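Long-range contact in beta-catenin homolog sys-1 (Caenorhabditis elegans, PDB 3C2G), which acts as a beta-catenin-type transcription coregulator in the Wnt asymmetry pathway, binding the TCF factor POP-1 directly to activate or repress target genes: residues Y547-N559 with I586-T598. Sequence-based numbering, arbitrary orientation.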
ATOM      1  N   TYR A 547      16.906 -23.394  30.898  1.00 42.57           N
ATOM      2  CA  TYR A 547      18.170 -24.081  30.625  1.00 41.96           C
ATOM      3  C   TYR A 547      18.585 -23.970  29.139  1.00 42.11           C
ATOM      4  O   TYR A 547      19.764 -23.954  28.823  1.00 42.10           O
ATOM      5  CB  TYR A 547      18.079 -25.547  31.067  1.00 41.11           C
ATOM      6  CG  TYR A 547      17.032 -26.314  30.313  1.00 41.02           C
ATOM      7  CD1 TYR A 547      15.699 -26.264  30.704  1.00 41.74           C
ATOM      8  CD2 TYR A 547      17.362 -27.051  29.181  1.00 40.24           C
ATOM      9  CE1 TYR A 547      14.718 -26.936  29.998  1.00 40.73           C
ATOM     10  CE2 TYR A 547      16.392 -27.730  28.466  1.00 41.04           C
ATOM     11  CZ  TYR A 547      15.066 -27.668  28.881  1.00 41.69           C
ATOM     12  OH  TYR A 547      14.083 -28.349  28.181  1.00 42.75           O
ATOM     13  N   SER A 548      17.610 -23.881  28.243  1.00 42.99           N
ATOM     14  CA  SER A 548      17.856 -23.656  26.806  1.00 44.25           C
ATOM     15  C   SER A 548      18.549 -22.335  26.472  1.00 44.55           C
ATOM     16  O   SER A 548      19.163 -22.218  25.419  1.00 45.21           O
ATOM     17  CB  SER A 548      16.550 -23.749  26.020  1.00 44.05           C
ATOM     18  OG  SER A 548      15.455 -23.305  26.817  1.00 47.92           O
ATOM     19  N   ILE A 549      18.462 -21.351  27.361  1.00 44.92           N
ATOM     20  CA  ILE A 549      19.085 -20.052  27.122  1.00 45.89           C
ATOM     21  C   ILE A 549      20.511 -20.034  27.656  1.00 45.98           C
ATOM     22  O   ILE A 549      20.766 -20.443  28.784  1.00 46.30           O
ATOM     23  CB  ILE A 549      18.213 -18.900  27.702  1.00 45.99           C
ATOM     24  CG1 ILE A 549      17.097 -18.555  26.716  1.00 46.27           C
ATOM     25  CG2 ILE A 549      19.026 -17.654  28.016  1.00 45.91           C
ATOM     26  CD1 ILE A 549      16.057 -17.591  27.270  1.00 47.40           C
ATOM     27  N   ASP A 550      21.442 -19.587  26.819  1.00 46.67           N
ATOM     28  CA  ASP A 550      22.822 -19.359  27.239  1.00 47.18           C
ATOM     29  C   ASP A 550      22.903 -18.041  28.011  1.00 46.97           C
ATOM     30  O   ASP A 550      22.019 -17.187  27.884  1.00 47.45           O
ATOM     31  CB  ASP A 550      23.744 -19.318  26.016  1.00 47.75           C
ATOM     32  CG  ASP A 550      25.213 -19.602  26.362  1.00 51.33           C
ATOM     33  OD1 ASP A 550      25.541 -19.815  27.562  1.00 51.76           O
ATOM     34  OD2 ASP A 550      26.043 -19.617  25.418  1.00 52.13           O
ATOM     35  N   CYS A 551      23.959 -17.886  28.806  1.00 46.78           N
ATOM     36  CA  CYS A 551      24.189 -16.703  29.638  1.00 45.63           C
ATOM     37  C   CYS A 551      23.727 -15.376  29.025  1.00 44.25           C
ATOM     38  O   CYS A 551      24.379 -14.862  28.119  1.00 43.69           O
ATOM     39  CB  CYS A 551      25.676 -16.587  29.953  1.00 46.12           C
ATOM     40  SG  CYS A 551      26.000 -15.312  31.180  1.00 48.48           S
ATOM     41  N   PRO A 552      22.615 -14.810  29.528  1.00 43.67           N
ATOM     42  CA  PRO A 552      22.117 -13.530  29.004  1.00 43.46           C
ATOM     43  C   PRO A 552      23.134 -12.397  29.122  1.00 43.69           C
ATOM     44  O   PRO A 552      23.147 -11.507  28.279  1.00 43.53           O
ATOM     45  CB  PRO A 552      20.889 -13.242  29.873  1.00 42.87           C
ATOM     46  CG  PRO A 552      20.467 -14.580  30.381  1.00 43.59           C
ATOM     47  CD  PRO A 552      21.744 -15.331  30.598  1.00 43.62           C
ATOM     48  N   LEU A 553      23.996 -12.452  30.138  1.00 44.13           N
ATOM     49  CA  LEU A 553      25.035 -11.439  30.321  1.00 44.93           C
ATOM     50  C   LEU A 553      25.842 -11.186  29.049  1.00 45.13           C
ATOM     51  O   LEU A 553      26.243 -10.052  28.779  1.00 44.86           O
ATOM     52  CB  LEU A 553      25.956 -11.780  31.501  1.00 44.70           C
ATOM     53  CG  LEU A 553      26.941 -10.691  31.968  1.00 46.22           C
ATOM     54  CD1 LEU A 553      26.262  -9.315  32.166  1.00 45.38           C
ATOM     55  CD2 LEU A 553      27.682 -11.099  33.239  1.00 45.48           C
ATOM     56  N   ASN A 554      26.038 -12.237  28.255  1.00 46.02           N
ATOM     57  CA  ASN A 554      26.760 -12.138  26.984  1.00 46.86           C
ATOM     58  C   ASN A 554      26.065 -11.251  25.929  1.00 46.89           C
ATOM     59  O   ASN A 554      26.676 -10.874  24.931  1.00 46.73           O
ATOM     60  CB  ASN A 554      27.059 -13.539  26.427  1.00 47.06           C
ATOM     61  CG  ASN A 554      28.049 -14.324  27.294  1.00 49.88           C
ATOM     62  OD1 ASN A 554      28.954 -13.754  27.909  1.00 51.40           O
ATOM     63  ND2 ASN A 554      27.878 -15.643  27.341  1.00 53.26           N
ATOM     64  N   LEU A 555      24.794 -10.924  26.161  1.00 47.09           N
ATOM     65  CA  LEU A 555      24.067  -9.946  25.343  1.00 47.70           C
ATOM     66  C   LEU A 555      24.661  -8.537  25.458  1.00 49.16           C
ATOM     67  O   LEU A 555      24.393  -7.673  24.628  1.00 48.61           O
ATOM     68  CB  LEU A 555      22.604  -9.890  25.776  1.00 46.41           C
ATOM     69  CG  LEU A 555      21.459 -10.612  25.067  1.00 44.33           C
ATOM     70  CD1 LEU A 555      21.890 -11.753  24.150  1.00 41.72           C
ATOM     71  CD2 LEU A 555      20.493 -11.110  26.134  1.00 41.36           C
ATOM     72  N   LEU A 556      25.448  -8.314  26.505  1.00 51.66           N
ATOM     73  CA  LEU A 556      25.990  -6.992  26.798  1.00 54.15           C
ATOM     74  C   LEU A 556      27.399  -6.827  26.273  1.00 56.94           C
ATOM     75  O   LEU A 556      27.984  -5.759  26.414  1.00 57.64           O
ATOM     76  CB  LEU A 556      25.995  -6.726  28.300  1.00 53.15           C
ATOM     77  CG  LEU A 556      24.680  -6.708  29.071  1.00 51.08           C
ATOM     78  CD1 LEU A 556      24.956  -6.237  30.492  1.00 48.70           C
ATOM     79  CD2 LEU A 556      23.647  -5.825  28.404  1.00 48.39           C
ATOM     80  N   ASN A 557      27.938  -7.883  25.671  1.00 60.51           N
ATOM     81  CA  ASN A 557      29.301  -7.865  25.130  1.00 63.81           C
ATOM     82  C   ASN A 557      29.512  -6.826  24.011  1.00 65.83           C
ATOM     83  O   ASN A 557      30.641  -6.396  23.762  1.00 66.32           O
ATOM     84  CB  ASN A 557      29.730  -9.272  24.677  1.00 63.95           C
ATOM     85  CG  ASN A 557      29.830 -10.275  25.848  1.00 64.95           C
ATOM     86  OD1 ASN A 557      29.834  -9.893  27.026  1.00 64.76           O
ATOM     87  ND2 ASN A 557      29.914 -11.564  25.513  1.00 64.03           N
ATOM     88  N   GLY A 558      28.427  -6.421  23.350  1.00 67.76           N
ATOM     89  CA  GLY A 558      28.489  -5.340  22.371  1.00 69.92           C
ATOM     90  C   GLY A 558      28.475  -3.973  23.037  1.00 71.58           C
ATOM     91  O   GLY A 558      28.690  -3.852  24.254  1.00 71.65           O
ATOM     92  N   ASN A 559      28.231  -2.941  22.231  1.00 72.88           N
ATOM     93  CA  ASN A 559      28.085  -1.579  22.731  1.00 73.94           C
ATOM     94  C   ASN A 559      26.614  -1.301  23.044  1.00 74.72           C
ATOM     95  O   ASN A 559      25.958  -0.481  22.388  1.00 75.09           O
ATOM     96  CB  ASN A 559      28.644  -0.567  21.723  1.00 74.09           C
ATOM     97  N   ILE A 586      29.129 -22.807  34.905  1.00 39.21           N
ATOM     98  CA  ILE A 586      29.020 -23.299  33.540  1.00 39.11           C
ATOM     99  C   ILE A 586      29.092 -22.169  32.516  1.00 38.69           C
ATOM    100  O   ILE A 586      29.704 -22.339  31.463  1.00 37.46           O
ATOM    101  CB  ILE A 586      27.737 -24.109  33.359  1.00 39.35           C
ATOM    102  CG1 ILE A 586      27.725 -25.265  34.361  1.00 39.85           C
ATOM    103  CG2 ILE A 586      27.605 -24.611  31.925  1.00 38.71           C
ATOM    104  CD1 ILE A 586      26.359 -25.906  34.553  1.00 41.14           C
ATOM    105  N   TRP A 587      28.480 -21.023  32.830  1.00 38.81           N
ATOM    106  CA  TRP A 587      28.491 -19.881  31.920  1.00 39.28           C
ATOM    107  C   TRP A 587      29.904 -19.389  31.679  1.00 41.62           C
ATOM    108  O   TRP A 587      30.799 -19.634  32.475  1.00 41.63           O
ATOM    109  CB  TRP A 587      27.644 -18.721  32.444  1.00 37.40           C
ATOM    110  CG  TRP A 587      26.181 -18.960  32.393  1.00 34.74           C
ATOM    111  CD1 TRP A 587      25.541 -19.921  31.689  1.00 32.40           C
ATOM    112  CD2 TRP A 587      25.167 -18.199  33.052  1.00 33.02           C
ATOM    113  NE1 TRP A 587      24.198 -19.825  31.877  1.00 32.83           N
ATOM    114  CE2 TRP A 587      23.935 -18.770  32.707  1.00 32.59           C
ATOM    115  CE3 TRP A 587      25.183 -17.086  33.898  1.00 35.27           C
ATOM    116  CZ2 TRP A 587      22.715 -18.275  33.186  1.00 33.40           C
ATOM    117  CZ3 TRP A 587      23.962 -16.584  34.375  1.00 34.96           C
ATOM    118  CH2 TRP A 587      22.751 -17.181  34.016  1.00 33.79           C
ATOM    119  N   THR A 588      30.102 -18.712  30.559  1.00 44.43           N
ATOM    120  CA  THR A 588      31.367 -18.070  30.293  1.00 47.79           C
ATOM    121  C   THR A 588      31.094 -16.582  30.094  1.00 49.12           C
ATOM    122  O   THR A 588      30.433 -16.188  29.129  1.00 49.54           O
ATOM    123  CB  THR A 588      32.080 -18.710  29.084  1.00 48.05           C
ATOM    124  OG1 THR A 588      32.446 -20.055  29.417  1.00 49.86           O
ATOM    125  CG2 THR A 588      33.348 -17.929  28.715  1.00 49.34           C
ATOM    126  N   ILE A 589      31.586 -15.780  31.036  1.00 50.44           N
ATOM    127  CA  ILE A 589      31.354 -14.335  31.040  1.00 51.89           C
ATOM    128  C   ILE A 589      32.624 -13.521  30.793  1.00 52.89           C
ATOM    129  O   ILE A 589      33.741 -14.036  30.888  1.00 52.67           O
ATOM    130  CB  ILE A 589      30.685 -13.851  32.364  1.00 51.88           C
ATOM    131  CG1 ILE A 589      31.645 -13.992  33.554  1.00 51.87           C
ATOM    132  CG2 ILE A 589      29.374 -14.588  32.606  1.00 51.24           C
ATOM    133  CD1 ILE A 589      31.191 -13.258  34.809  1.00 51.62           C
ATOM    134  N   ASP A 590      32.419 -12.250  30.447  1.00 54.16           N
ATOM    135  CA  ASP A 590      33.473 -11.245  30.410  1.00 55.33           C
ATOM    136  C   ASP A 590      33.469 -10.585  31.781  1.00 55.86           C
ATOM    137  O   ASP A 590      32.753  -9.609  32.016  1.00 55.30           O
ATOM    138  CB  ASP A 590      33.172 -10.220  29.310  1.00 55.92           C
ATOM    139  CG  ASP A 590      34.302  -9.218  29.092  1.00 56.62           C
ATOM    140  OD1 ASP A 590      35.082  -8.935  30.028  1.00 58.19           O
ATOM    141  OD2 ASP A 590      34.392  -8.691  27.967  1.00 57.63           O
ATOM    142  N   ARG A 591      34.263 -11.141  32.687  1.00 57.21           N
ATOM    143  CA  ARG A 591      34.280 -10.703  34.076  1.00 58.81           C
ATOM    144  C   ARG A 591      34.678  -9.223  34.285  1.00 60.04           C
ATOM    145  O   ARG A 591      34.020  -8.524  35.056  1.00 59.89           O
ATOM    146  CB  ARG A 591      35.150 -11.642  34.918  1.00 58.93           C
ATOM    147  CG  ARG A 591      34.822 -11.594  36.394  1.00 60.46           C
ATOM    148  CD  ARG A 591      35.917 -12.207  37.251  1.00 63.01           C
ATOM    149  NE  ARG A 591      35.744 -11.815  38.648  1.00 64.56           N
ATOM    150  CZ  ARG A 591      35.152 -12.559  39.578  1.00 66.43           C
ATOM    151  NH1 ARG A 591      34.677 -13.768  39.289  1.00 66.04           N
ATOM    152  NH2 ARG A 591      35.042 -12.093  40.813  1.00 68.44           N
ATOM    153  N   PRO A 592      35.754  -8.742  33.616  1.00 61.43           N
ATOM    154  CA  PRO A 592      36.125  -7.329  33.783  1.00 62.50           C
ATOM    155  C   PRO A 592      35.032  -6.364  33.339  1.00 63.53           C
ATOM    156  O   PRO A 592      34.883  -5.289  33.924  1.00 63.44           O
ATOM    157  CB  PRO A 592      37.359  -7.172  32.881  1.00 62.48           C
ATOM    158  CG  PRO A 592      37.899  -8.541  32.736  1.00 62.60           C
ATOM    159  CD  PRO A 592      36.696  -9.435  32.715  1.00 61.64           C
HETATM  160  N   MSE A 593      34.274  -6.746  32.318  1.00 64.84           N
HETATM  161  CA  MSE A 593      33.130  -5.948  31.898  1.00 67.63           C
HETATM  162  C   MSE A 593      32.066  -5.837  32.994  1.00 64.77           C
HETATM  163  O   MSE A 593      31.502  -4.765  33.211  1.00 64.75           O
HETATM  164  CB  MSE A 593      32.516  -6.512  30.628  1.00 67.08           C
HETATM  165  CG  MSE A 593      31.515  -5.576  30.010  1.00 70.79           C
HETATM  166 SE   MSE A 593      29.880  -6.506  29.536  1.00 77.70          SE
HETATM  167  CE  MSE A 593      29.177  -6.921  31.313  1.00 74.02           C
ATOM    168  N   LEU A 594      31.797  -6.943  33.679  1.00 63.24           N
ATOM    169  CA  LEU A 594      30.829  -6.946  34.767  1.00 61.80           C
ATOM    170  C   LEU A 594      31.325  -6.120  35.958  1.00 61.98           C
ATOM    171  O   LEU A 594      30.535  -5.461  36.628  1.00 61.25           O
ATOM    172  CB  LEU A 594      30.488  -8.381  35.188  1.00 61.47           C
ATOM    173  CG  LEU A 594      29.526  -8.620  36.357  1.00 59.51           C
ATOM    174  CD1 LEU A 594      28.174  -7.976  36.114  1.00 57.18           C
ATOM    175  CD2 LEU A 594      29.371 -10.104  36.600  1.00 60.35           C
ATOM    176  N   GLU A 595      32.633  -6.157  36.211  1.00 62.49           N
ATOM    177  CA  GLU A 595      33.229  -5.355  37.280  1.00 63.00           C
ATOM    178  C   GLU A 595      33.088  -3.878  36.941  1.00 63.25           C
ATOM    179  O   GLU A 595      32.716  -3.072  37.796  1.00 62.95           O
ATOM    180  CB  GLU A 595      34.697  -5.730  37.517  1.00 62.97           C
ATOM    181  N   GLY A 596      33.357  -3.543  35.679  1.00 63.66           N
ATOM    182  CA  GLY A 596      33.109  -2.202  35.154  1.00 64.86           C
ATOM    183  C   GLY A 596      31.721  -1.677  35.487  1.00 66.13           C
ATOM    184  O   GLY A 596      31.571  -0.515  35.872  1.00 66.61           O
ATOM    185  N   LEU A 597      30.709  -2.538  35.361  1.00 66.94           N
ATOM    186  CA  LEU A 597      29.316  -2.158  35.622  1.00 67.61           C
ATOM    187  C   LEU A 597      29.008  -1.852  37.094  1.00 68.62           C
ATOM    188  O   LEU A 597      28.044  -1.149  37.397  1.00 68.62           O
ATOM    189  CB  LEU A 597      28.353  -3.211  35.067  1.00 67.36           C
ATOM    190  CG  LEU A 597      28.160  -3.235  33.544  1.00 66.86           C
ATOM    191  CD1 LEU A 597      27.241  -4.372  33.154  1.00 66.31           C
ATOM    192  CD2 LEU A 597      27.623  -1.907  33.013  1.00 65.79           C
ATOM    193  N   THR A 598      29.832  -2.379  37.997  1.00 70.16           N
ATOM    194  CA  THR A 598      29.709  -2.117  39.434  1.00 71.55           C
ATOM    195  C   THR A 598      29.890  -0.629  39.761  1.00 72.26           C
ATOM    196  O   THR A 598      29.269  -0.111  40.698  1.00 72.52           O
ATOM    197  CB  THR A 598      30.721  -2.969  40.232  1.00 71.66           C
ATOM    198  OG1 THR A 598      30.411  -4.354  40.050  1.00 71.98           O
ATOM    199  CG2 THR A 598      30.688  -2.643  41.731  1.00 72.82           C
TER
HETATM  200  O   HOH W   1      28.126 -19.246  28.590  1.00 40.00           O
HETATM  201  O   HOH W   2      29.586 -11.429  29.687  1.00 42.26           O
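D550 OD1, lying obliquely near CD1 of W587, is gripped twice: C551 N donates to it over 2.8 Å from above the carboxylate plane, and a water that accepts from T588 N donates too. Near the C-terminal end of the armadillo domain, a loop with a 3-10 turn at 552-556, between helices 539-544 and 563-579, meets the loop before helix 591-598 and the helix's first turns. C551 sits over one face of the W587 indole, with CB 3.6 Å from the five-membered ring centroid in a CH-pi contact. Its SG, anti to the backbone N (chi1 -171°), makes an oblique sulfur-aromatic contact with the six-membered ring, 3.3 Å from W587 CE3, and also meets CG2 of I589. P552 CD covers the same indole face nearer CH2 and CZ2, and L577 of helix 563-579 also touches W587. Replacing W587 by an alanine would probably strip C551 and P552 of this flat cover and open a gap beside L577. N554 ND2 donates to T588 O over 3.2 Å (N-H...O 144°), with the carbonyl oxygen almost in the amide plane; N554 OD1 lies as close to that oxygen without bonding, so the bond is not ideal. A second water accepts from D590 N and donates to both N554 OD1 and N557 OD1, tying the turn to the N-cap of helix 591-598. D590 OD1 accepts from M593 N, a capping bond of 3.3 Å. L553's methyls diverge, CD2 to I589 CG2 and L594 CD2, CD1 to CE of M593 (selenomethionine) at 3.9 Å. The bend at chi2 sets M593 SE 3.7 Å from L556 O, and chi3 (69°) turns CE toward L553 CD1. The L556 and L597 side chains cross obliquely, with CD1 of L556 4.0 Å from CD1 of L597.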